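Local atomic coordinates of FAD-linked sulfhydryl oxidase ERV1 (Arabidopsis thaliana, PDB entry 2HJ3), a protein that catalyses FAD-dependent disulfide bond formation with oxygen as electron acceptor and supports import and folding of small cysteine-containing proteins in the mitochondrial intermembrane space. Residues 8-13 against 54-59; 16-21 against 82-87. All coordinates share one frame; numbering follows the deposited sequence.

Interaction 1: residues 8-13 against 54-59; sequences VTKEDL and RECADH. With FAD (flavin-adenine dinucleotide), chain K; SO4 (sulfate ion), chain I.
Lys10 and Cys56 are the nearest backbone neighbours here, 8.9 Å apart at their CA atoms, so the first turns of helices 10-27 and 54-66 in the ERV/ALR four-helix bundle meet through side chains around the flavin of FAD. In Lys10, chi1 171° sets CG anti to the backbone N, from where the chain runs past Cys56 SG, 4.1 Å from CG, and bends at chi3. Its CD lies 3.2 Å from FAD O2. The Lys10 and Glu55 side chains cross at about a right angle, and NZ makes a long, weak salt bridge to Glu55 OE2, 3.4 Å, and an equally weak hydrogen bond to FAD O2. Glu55 OE2 also sits 2.9 Å from FAD N3, so one carboxylate oxygen faces both the lysine and the pyrimidine end of the flavin. Cys56, disulfide-bonded to Cys53 in the redox-active pair, places SG 3.5 Å from FAD C4X, close enough to be consistent with electron transfer from the reduced cysteine pair to the flavin. One turn on, His59 ND1 gives FAD O4 a weak, bent hydrogen bond, while on the other side of its ring NE2 reaches O2 of a sulfate at 2.6 Å.

Interaction 2: residues 16-21 against 82-87; sequences ATWTFL and CHVHNT. With FAD (flavin-adenine dinucleotide), chain K; SO4 (sulfate ion), chain F.
The FAD-binding core of the ERV/ALR four-helix bundle is built here from helices 10-27 and 74-91, whose Trp18 and His85 form an aromatic layer between the two ends of the folded cofactor. The Trp18 five-membered ring and the His85 imidazole stack face to face, with centroids 3.5 Å apart and planes 11° from parallel. The overlap continues outward, as His85 CB stands over the Trp18 six-membered ring, 3.9 Å from its centroid, in a CH-pi contact. FAD completes the sandwich: its methyl C8M lies over the far face of the indole, 3.3 Å from Trp18 CE2, and adenine N7A lies over the face of His85 turned away from the tryptophan. Both rings also grip the cofactor through their nitrogens. Although Trp18 NE1 is close to His85 NE2, the angle is poor for a hydrogen bond; NE1 instead donates almost straight (167°) to the ribityl hydroxyl FAD O2', while NE2 donates to phosphate oxygen O1A. His85 ND1 is hydrogen-bonded to His22 NE2, which should fix the rotation of the imidazole. In His85, chi1 -166° sets CG anti to the backbone N and lays the ring against the indole. A leucine in place of Trp18 would probably leave FAD O2' without its indole donor and open a gap between the isoalloxazine and His85. At the rim of the indole, Val84 CG1 meets CH2 at 4.2 Å. At the start of 82-87, Cys82 O accepts a weak hydrogen bond from FAD N6A, and Asn86 ND2 and His83 ND1 both donate to O3 of one sulfate, each at 2.9 Å.

Overall arrangement
From the N terminus, 8-13 of interaction 1 runs from the lead-in loop into the first turn of helix 10-27, which two residues later supplies 16-21 to interaction 2. The chain continues through helix 34-50 to helix 54-66, where 54-59 closes a loop of 40 intervening residues, mostly helical. Helix 74-91 follows, and 82-87 closes the second loop, with 60 residues between its segments. Because the segments alternate along the sequence, the two loops cross rather than nest. Their centres lie 12 Å apart, and FAD bridges them: interaction 1 borders the flavin beside the redox-active disulfide, whereas interaction 2 spans flavin, phosphate and adenine. Helix 10-27 also packs against the second subunit, tying both contacts to the dimer.

Interaction 1: residues 8-13 against 54-59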
loop_
_atom_site.group_PDB
_atom_site.type_symbol
_atom_site.label_atom_id
_atom_site.label_comp_id
_atom_site.label_asym_id
_atom_site.label_seq_id
_atom_site.Cartn_x
_atom_site.Cartn_y
_atom_site.Cartn_z
ATOM N N VAL A 8 -2.020 15.821 4.229
ATOM C CA VAL A 8 -2.623 14.518 3.966
ATOM C C VAL A 8 -3.854 14.248 4.832
ATOM O O VAL A 8 -3.741 13.854 5.993
ATOM C CB VAL A 8 -1.589 13.376 4.174
ATOM C CG1 VAL A 8 -2.282 12.021 4.148
ATOM C CG2 VAL A 8 -0.534 13.429 3.076
ATOM N N THR A 9 -5.029 14.466 4.252
ATOM C CA THR A 9 -6.286 14.239 4.951
ATOM C C THR A 9 -6.750 12.809 4.702
ATOM O O THR A 9 -6.134 12.069 3.938
ATOM C CB THR A 9 -7.391 15.199 4.452
ATOM O OG1 THR A 9 -7.619 14.981 3.052
ATOM C CG2 THR A 9 -6.980 16.646 4.665
ATOM N N LYS A 10 -7.838 12.429 5.358
ATOM C CA LYS A 10 -8.412 11.104 5.201
ATOM C C LYS A 10 -8.648 10.837 3.713
ATOM O O LYS A 10 -8.469 9.715 3.234
ATOM C CB LYS A 10 -9.739 11.035 5.957
ATOM C CG LYS A 10 -10.546 9.780 5.703
ATOM C CD LYS A 10 -12.008 9.966 6.114
ATOM C CE LYS A 10 -12.157 10.229 7.608
ATOM N NZ LYS A 10 -13.594 10.281 8.020
ATOM N N GLU A 11 -9.041 11.880 2.987
ATOM C CA GLU A 11 -9.310 11.754 1.560
ATOM C C GLU A 11 -8.051 11.571 0.722
ATOM O O GLU A 11 -8.052 10.780 -0.218
ATOM C CB GLU A 11 -10.093 12.967 1.046
ATOM C CG GLU A 11 -11.498 13.129 1.630
ATOM C CD GLU A 11 -11.490 13.637 3.066
ATOM O OE1 GLU A 11 -10.690 14.551 3.366
ATOM O OE2 GLU A 11 -12.288 13.140 3.891
ATOM N N ASP A 12 -6.984 12.298 1.046
ATOM C CA ASP A 12 -5.737 12.172 0.296
ATOM C C ASP A 12 -5.171 10.764 0.464
ATOM O O ASP A 12 -4.646 10.179 -0.486
ATOM C CB ASP A 12 -4.698 13.193 0.774
ATOM C CG ASP A 12 -5.065 14.627 0.412
ATOM O OD1 ASP A 12 -5.237 14.921 -0.790
ATOM O OD2 ASP A 12 -5.171 15.463 1.339
ATOM N N LEU A 13 -5.279 10.228 1.677
ATOM C CA LEU A 13 -4.785 8.889 1.974
ATOM C C LEU A 13 -5.569 7.891 1.132
ATOM O O LEU A 13 -4.989 7.061 0.432
ATOM C CB LEU A 13 -4.964 8.573 3.464
ATOM C CG LEU A 13 -4.393 7.235 3.950
ATOM C CD1 LEU A 13 -2.883 7.281 3.852
ATOM C CD2 LEU A 13 -4.823 6.950 5.379
ATOM N N ARG A 54 -8.331 5.215 11.509
ATOM C CA ARG A 54 -9.047 4.370 12.465
ATOM C C ARG A 54 -10.346 3.715 11.973
ATOM O O ARG A 54 -10.389 2.505 11.758
ATOM C CB ARG A 54 -9.328 5.185 13.731
ATOM C CG ARG A 54 -8.065 5.758 14.380
ATOM C CD ARG A 54 -8.380 6.940 15.295
ATOM N NE ARG A 54 -7.172 7.531 15.868
ATOM C CZ ARG A 54 -7.136 8.699 16.506
ATOM N NH1 ARG A 54 -8.244 9.416 16.658
ATOM N NH2 ARG A 54 -5.989 9.151 17.000
ATOM N N GLU A 55 -11.401 4.508 11.810
ATOM C CA GLU A 55 -12.688 3.981 11.364
ATOM C C GLU A 55 -12.587 3.250 10.026
ATOM O O GLU A 55 -13.165 2.173 9.849
ATOM C CB GLU A 55 -13.704 5.116 11.234
ATOM C CG GLU A 55 -13.282 6.173 10.228
ATOM C CD GLU A 55 -14.434 7.038 9.758
ATOM O OE1 GLU A 55 -15.082 7.682 10.612
ATOM O OE2 GLU A 55 -14.686 7.074 8.532
ATOM N N CYS A 56 -11.862 3.845 9.083
ATOM C CA CYS A 56 -11.697 3.253 7.761
ATOM C C CYS A 56 -11.156 1.831 7.866
ATOM O O CYS A 56 -11.576 0.938 7.127
ATOM C CB CYS A 56 -10.719 4.068 6.925
ATOM S SG CYS A 56 -10.944 5.874 6.812
ATOM N N ALA A 57 -10.209 1.633 8.777
ATOM C CA ALA A 57 -9.599 0.326 8.968
ATOM C C ALA A 57 -10.587 -0.680 9.556
ATOM O O ALA A 57 -10.535 -1.865 9.231
ATOM C CB ALA A 57 -8.366 0.449 9.864
ATOM N N ASP A 58 -11.484 -0.213 10.422
ATOM C CA ASP A 58 -12.477 -1.094 11.023
ATOM C C ASP A 58 -13.447 -1.577 9.953
ATOM O O ASP A 58 -13.772 -2.763 9.890
ATOM C CB ASP A 58 -13.256 -0.373 12.124
ATOM C CG ASP A 58 -12.392 -0.040 13.327
ATOM O OD1 ASP A 58 -11.515 -0.860 13.682
ATOM O OD2 ASP A 58 -12.601 1.036 13.924
ATOM N N HIS A 59 -13.899 -0.653 9.109
ATOM C CA HIS A 59 -14.831 -0.988 8.036
ATOM C C HIS A 59 -14.220 -1.977 7.065
ATOM O O HIS A 59 -14.873 -2.939 6.650
ATOM C CB HIS A 59 -15.251 0.270 7.281
ATOM C CG HIS A 59 -16.169 1.158 8.060
ATOM N ND1 HIS A 59 -16.568 2.397 7.606
ATOM C CD2 HIS A 59 -16.768 0.985 9.261
ATOM C CE1 HIS A 59 -17.372 2.950 8.497
ATOM N NE2 HIS A 59 -17.508 2.114 9.510
HETATM P PA FAD K . -11.969 7.383 -4.117
HETATM O O1A FAD K . -13.061 6.563 -3.521
HETATM O O2A FAD K . -10.746 7.836 -3.390
HETATM O O5B FAD K . -11.390 7.254 -5.561
HETATM C C5B FAD K . -10.303 6.852 -6.375
HETATM C C4B FAD K . -10.818 7.277 -7.733
HETATM O O4B FAD K . -10.685 5.933 -8.269
HETATM C C3B FAD K . -12.154 7.838 -8.299
HETATM O O3B FAD K . -12.171 9.260 -8.425
HETATM C C2B FAD K . -12.372 7.031 -9.502
HETATM O O2B FAD K . -11.665 7.423 -10.638
HETATM C C1B FAD K . -11.879 5.663 -9.014
HETATM N N9A FAD K . -12.754 4.677 -8.454
HETATM C C8A FAD K . -13.954 4.752 -7.705
HETATM N N7A FAD K . -14.579 3.662 -7.369
HETATM C C5A FAD K . -13.762 2.673 -7.902
HETATM C C6A FAD K . -13.823 1.266 -7.981
HETATM N N6A FAD K . -14.908 0.646 -7.473
HETATM N N1A FAD K . -12.805 0.604 -8.656
HETATM C C2A FAD K . -11.770 1.198 -9.302
HETATM N N3A FAD K . -11.704 2.602 -9.175
HETATM C C4A FAD K . -12.749 3.282 -8.487
HETATM N N1 FAD K . -13.283 6.976 4.203
HETATM C C2 FAD K . -14.235 7.213 5.178
HETATM O O2 FAD K . -14.696 8.345 5.418
HETATM N N3 FAD K . -14.605 6.036 5.805
HETATM C C4 FAD K . -14.097 4.750 5.496
HETATM O O4 FAD K . -14.527 3.864 6.305
HETATM C C4X FAD K . -13.155 4.579 4.496
HETATM N N5 FAD K . -12.479 3.348 4.181
HETATM C C5X FAD K . -11.405 3.169 3.278
HETATM C C6 FAD K . -10.768 1.916 3.142
HETATM C C7 FAD K . -9.654 1.799 2.257
HETATM C C7M FAD K . -8.959 0.430 2.202
HETATM C C8 FAD K . -9.198 2.914 1.486
HETATM C C8M FAD K . -8.094 2.985 0.438
HETATM C C9 FAD K . -9.841 4.147 1.659
HETATM C C9A FAD K . -10.910 4.375 2.563
HETATM N N10 FAD K . -11.744 5.560 2.895
HETATM C C10 FAD K . -12.726 5.768 3.833
HETATM C "C1'" FAD K . -11.593 6.681 2.029
HETATM C "C2'" FAD K . -12.449 6.809 0.812
HETATM O "O2'" FAD K . -12.817 5.479 0.321
HETATM C "C3'" FAD K . -12.019 7.844 -0.181
HETATM O "O3'" FAD K . -10.791 7.426 -0.752
HETATM C "C4'" FAD K . -12.160 9.355 -0.074
HETATM O "O4'" FAD K . -13.457 9.678 0.498
HETATM C "C5'" FAD K . -12.107 10.129 -1.328
HETATM O "O5'" FAD K . -13.113 9.851 -2.307
HETATM P P FAD K . -12.901 10.220 -3.811
HETATM O O1P FAD K . -14.313 10.536 -3.995
HETATM O O2P FAD K . -11.814 11.174 -4.133
HETATM O O3P FAD K . -12.674 8.764 -4.479
HETATM S S SO4 I . -18.888 0.728 12.616
HETATM O O1 SO4 I . -17.485 0.309 12.799
HETATM O O2 SO4 I . -18.956 1.822 11.629
HETATM O O3 SO4 I . -19.689 -0.420 12.144
HETATM O O4 SO4 I . -19.425 1.211 13.904
#

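Interaction 2: residues 16-21 against 82-87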
loop_
_atom_site.group_PDB
_atom_site.type_symbol
_atom_site.label_atom_id
_atom_site.label_comp_id
_atom_site.label_asym_id
_atom_site.label_seq_id
_atom_site.Cartn_x
_atom_site.Cartn_y
_atom_site.Cartn_z
ATOM N N ALA A 16 -4.727 7.974 -2.616
ATOM C CA ALA A 16 -3.402 7.437 -2.853
ATOM C C ALA A 16 -3.442 5.908 -2.761
ATOM O O ALA A 16 -2.960 5.203 -3.646
ATOM C CB ALA A 16 -2.428 8.007 -1.827
ATOM N N THR A 17 -4.034 5.400 -1.691
ATOM C CA THR A 17 -4.121 3.968 -1.491
ATOM C C THR A 17 -4.922 3.258 -2.586
ATOM O O THR A 17 -4.487 2.228 -3.109
ATOM C CB THR A 17 -4.725 3.653 -0.113
ATOM O OG1 THR A 17 -3.935 4.284 0.910
ATOM C CG2 THR A 17 -4.737 2.147 0.127
ATOM N N TRP A 18 -6.087 3.796 -2.946
ATOM C CA TRP A 18 -6.881 3.166 -4.000
ATOM C C TRP A 18 -6.050 3.081 -5.286
ATOM O O TRP A 18 -6.025 2.037 -5.951
ATOM C CB TRP A 18 -8.192 3.937 -4.244
ATOM C CG TRP A 18 -9.218 3.754 -3.152
ATOM C CD1 TRP A 18 -9.846 4.742 -2.444
ATOM C CD2 TRP A 18 -9.724 2.508 -2.636
ATOM N NE1 TRP A 18 -10.707 4.191 -1.516
ATOM C CE2 TRP A 18 -10.653 2.824 -1.613
ATOM C CE3 TRP A 18 -9.484 1.157 -2.936
ATOM C CZ2 TRP A 18 -11.341 1.834 -0.884
ATOM C CZ3 TRP A 18 -10.173 0.167 -2.207
ATOM C CH2 TRP A 18 -11.087 0.518 -1.194
ATOM N N THR A 19 -5.351 4.162 -5.623
ATOM C CA THR A 19 -4.505 4.177 -6.821
ATOM C C THR A 19 -3.494 3.032 -6.762
ATOM O O THR A 19 -3.289 2.303 -7.736
ATOM C CB THR A 19 -3.732 5.508 -6.943
ATOM O OG1 THR A 19 -4.664 6.577 -7.157
ATOM C CG2 THR A 19 -2.749 5.460 -8.108
ATOM N N PHE A 20 -2.865 2.885 -5.604
ATOM C CA PHE A 20 -1.890 1.830 -5.391
ATOM C C PHE A 20 -2.566 0.457 -5.494
ATOM O O PHE A 20 -2.111 -0.421 -6.231
ATOM C CB PHE A 20 -1.241 2.026 -4.011
ATOM C CG PHE A 20 -0.489 0.837 -3.527
ATOM C CD1 PHE A 20 0.528 0.285 -4.293
ATOM C CD2 PHE A 20 -0.821 0.240 -2.318
ATOM C CE1 PHE A 20 1.204 -0.853 -3.864
ATOM C CE2 PHE A 20 -0.149 -0.904 -1.877
ATOM C CZ PHE A 20 0.863 -1.451 -2.653
ATOM N N LEU A 21 -3.659 0.270 -4.759
ATOM C CA LEU A 21 -4.368 -1.006 -4.794
ATOM C C LEU A 21 -4.918 -1.370 -6.179
ATOM O O LEU A 21 -4.639 -2.453 -6.692
ATOM C CB LEU A 21 -5.486 -1.014 -3.747
ATOM C CG LEU A 21 -4.934 -1.034 -2.307
ATOM C CD1 LEU A 21 -6.077 -0.927 -1.280
ATOM C CD2 LEU A 21 -4.142 -2.318 -2.097
ATOM N N CYS A 82 -12.756 -3.824 -6.672
ATOM C CA CYS A 82 -13.729 -2.829 -7.111
ATOM C C CYS A 82 -14.996 -2.926 -6.271
ATOM O O CYS A 82 -15.605 -1.905 -5.925
ATOM C CB CYS A 82 -14.058 -3.034 -8.591
ATOM S SG CYS A 82 -15.416 -2.002 -9.239
ATOM N N HIS A 83 -15.386 -4.153 -5.923
ATOM C CA HIS A 83 -16.590 -4.354 -5.111
ATOM C C HIS A 83 -16.345 -3.829 -3.714
ATOM O O HIS A 83 -17.226 -3.234 -3.091
ATOM C CB HIS A 83 -16.974 -5.839 -5.044
ATOM C CG HIS A 83 -17.387 -6.412 -6.362
ATOM N ND1 HIS A 83 -18.438 -5.905 -7.095
ATOM C CD2 HIS A 83 -16.842 -7.393 -7.117
ATOM C CE1 HIS A 83 -18.515 -6.539 -8.251
ATOM N NE2 HIS A 83 -17.557 -7.446 -8.290
ATOM N N VAL A 84 -15.137 -4.059 -3.218
ATOM C CA VAL A 84 -14.784 -3.588 -1.893
ATOM C C VAL A 84 -14.838 -2.069 -1.900
ATOM O O VAL A 84 -15.455 -1.461 -1.032
ATOM C CB VAL A 84 -13.380 -4.081 -1.497
ATOM C CG1 VAL A 84 -12.815 -3.227 -0.363
ATOM C CG2 VAL A 84 -13.469 -5.543 -1.073
ATOM N N HIS A 85 -14.216 -1.459 -2.900
ATOM C CA HIS A 85 -14.218 -0.005 -3.000
ATOM C C HIS A 85 -15.658 0.522 -3.085
ATOM O O HIS A 85 -15.970 1.577 -2.532
ATOM C CB HIS A 85 -13.412 0.433 -4.224
ATOM C CG HIS A 85 -13.071 1.890 -4.239
ATOM N ND1 HIS A 85 -12.211 2.442 -5.168
ATOM C CD2 HIS A 85 -13.457 2.907 -3.435
ATOM C CE1 HIS A 85 -12.080 3.734 -4.929
ATOM N NE2 HIS A 85 -12.824 4.043 -3.883
ATOM N N ASN A 86 -16.540 -0.209 -3.761
ATOM C CA ASN A 86 -17.933 0.242 -3.870
ATOM C C ASN A 86 -18.687 0.221 -2.542
ATOM O O ASN A 86 -19.514 1.090 -2.282
ATOM C CB ASN A 86 -18.697 -0.576 -4.913
ATOM C CG ASN A 86 -18.450 -0.080 -6.312
ATOM O OD1 ASN A 86 -18.259 1.112 -6.519
ATOM N ND2 ASN A 86 -18.471 -0.978 -7.282
ATOM N N THR A 87 -18.406 -0.766 -1.700
ATOM C CA THR A 87 -19.065 -0.832 -0.406
ATOM C C THR A 87 -18.725 0.438 0.371
ATOM O O THR A 87 -19.568 0.990 1.076
ATOM C CB THR A 87 -18.596 -2.058 0.377
ATOM O OG1 THR A 87 -18.932 -3.240 -0.363
ATOM C CG2 THR A 87 -19.251 -2.110 1.741
HETATM P PA FAD K . -11.969 7.383 -4.117
HETATM O O1A FAD K . -13.061 6.563 -3.521
HETATM O O2A FAD K . -10.746 7.836 -3.390
HETATM O O5B FAD K . -11.390 7.254 -5.561
HETATM C C5B FAD K . -10.303 6.852 -6.375
HETATM C C4B FAD K . -10.818 7.277 -7.733
HETATM O O4B FAD K . -10.685 5.933 -8.269
HETATM C C3B FAD K . -12.154 7.838 -8.299
HETATM O O3B FAD K . -12.171 9.260 -8.425
HETATM C C2B FAD K . -12.372 7.031 -9.502
HETATM O O2B FAD K . -11.665 7.423 -10.638
HETATM C C1B FAD K . -11.879 5.663 -9.014
HETATM N N9A FAD K . -12.754 4.677 -8.454
HETATM C C8A FAD K . -13.954 4.752 -7.705
HETATM N N7A FAD K . -14.579 3.662 -7.369
HETATM C C5A FAD K . -13.762 2.673 -7.902
HETATM C C6A FAD K . -13.823 1.266 -7.981
HETATM N N6A FAD K . -14.908 0.646 -7.473
HETATM N N1A FAD K . -12.805 0.604 -8.656
HETATM C C2A FAD K . -11.770 1.198 -9.302
HETATM N N3A FAD K . -11.704 2.602 -9.175
HETATM C C4A FAD K . -12.749 3.282 -8.487
HETATM N N1 FAD K . -13.283 6.976 4.203
HETATM C C2 FAD K . -14.235 7.213 5.178
HETATM O O2 FAD K . -14.696 8.345 5.418
HETATM N N3 FAD K . -14.605 6.036 5.805
HETATM C C4 FAD K . -14.097 4.750 5.496
HETATM O O4 FAD K . -14.527 3.864 6.305
HETATM C C4X FAD K . -13.155 4.579 4.496
HETATM N N5 FAD K . -12.479 3.348 4.181
HETATM C C5X FAD K . -11.405 3.169 3.278
HETATM C C6 FAD K . -10.768 1.916 3.142
HETATM C C7 FAD K . -9.654 1.799 2.257
HETATM C C7M FAD K . -8.959 0.430 2.202
HETATM C C8 FAD K . -9.198 2.914 1.486
HETATM C C8M FAD K . -8.094 2.985 0.438
HETATM C C9 FAD K . -9.841 4.147 1.659
HETATM C C9A FAD K . -10.910 4.375 2.563
HETATM N N10 FAD K . -11.744 5.560 2.895
HETATM C C10 FAD K . -12.726 5.768 3.833
HETATM C "C1'" FAD K . -11.593 6.681 2.029
HETATM C "C2'" FAD K . -12.449 6.809 0.812
HETATM O "O2'" FAD K . -12.817 5.479 0.321
HETATM C "C3'" FAD K . -12.019 7.844 -0.181
HETATM O "O3'" FAD K . -10.791 7.426 -0.752
HETATM C "C4'" FAD K . -12.160 9.355 -0.074
HETATM O "O4'" FAD K . -13.457 9.678 0.498
HETATM C "C5'" FAD K . -12.107 10.129 -1.328
HETATM O "O5'" FAD K . -13.113 9.851 -2.307
HETATM P P FAD K . -12.901 10.220 -3.811
HETATM O O1P FAD K . -14.313 10.536 -3.995
HETATM O O2P FAD K . -11.814 11.174 -4.133
HETATM O O3P FAD K . -12.674 8.764 -4.479
HETATM S S SO4 F . -21.113 -3.401 -6.522
HETATM O O1 SO4 F . -21.702 -4.678 -6.086
HETATM O O2 SO4 F . -21.717 -2.299 -5.755
HETATM O O3 SO4 F . -19.656 -3.430 -6.295
HETATM O O4 SO4 F . -21.376 -3.203 -7.959
#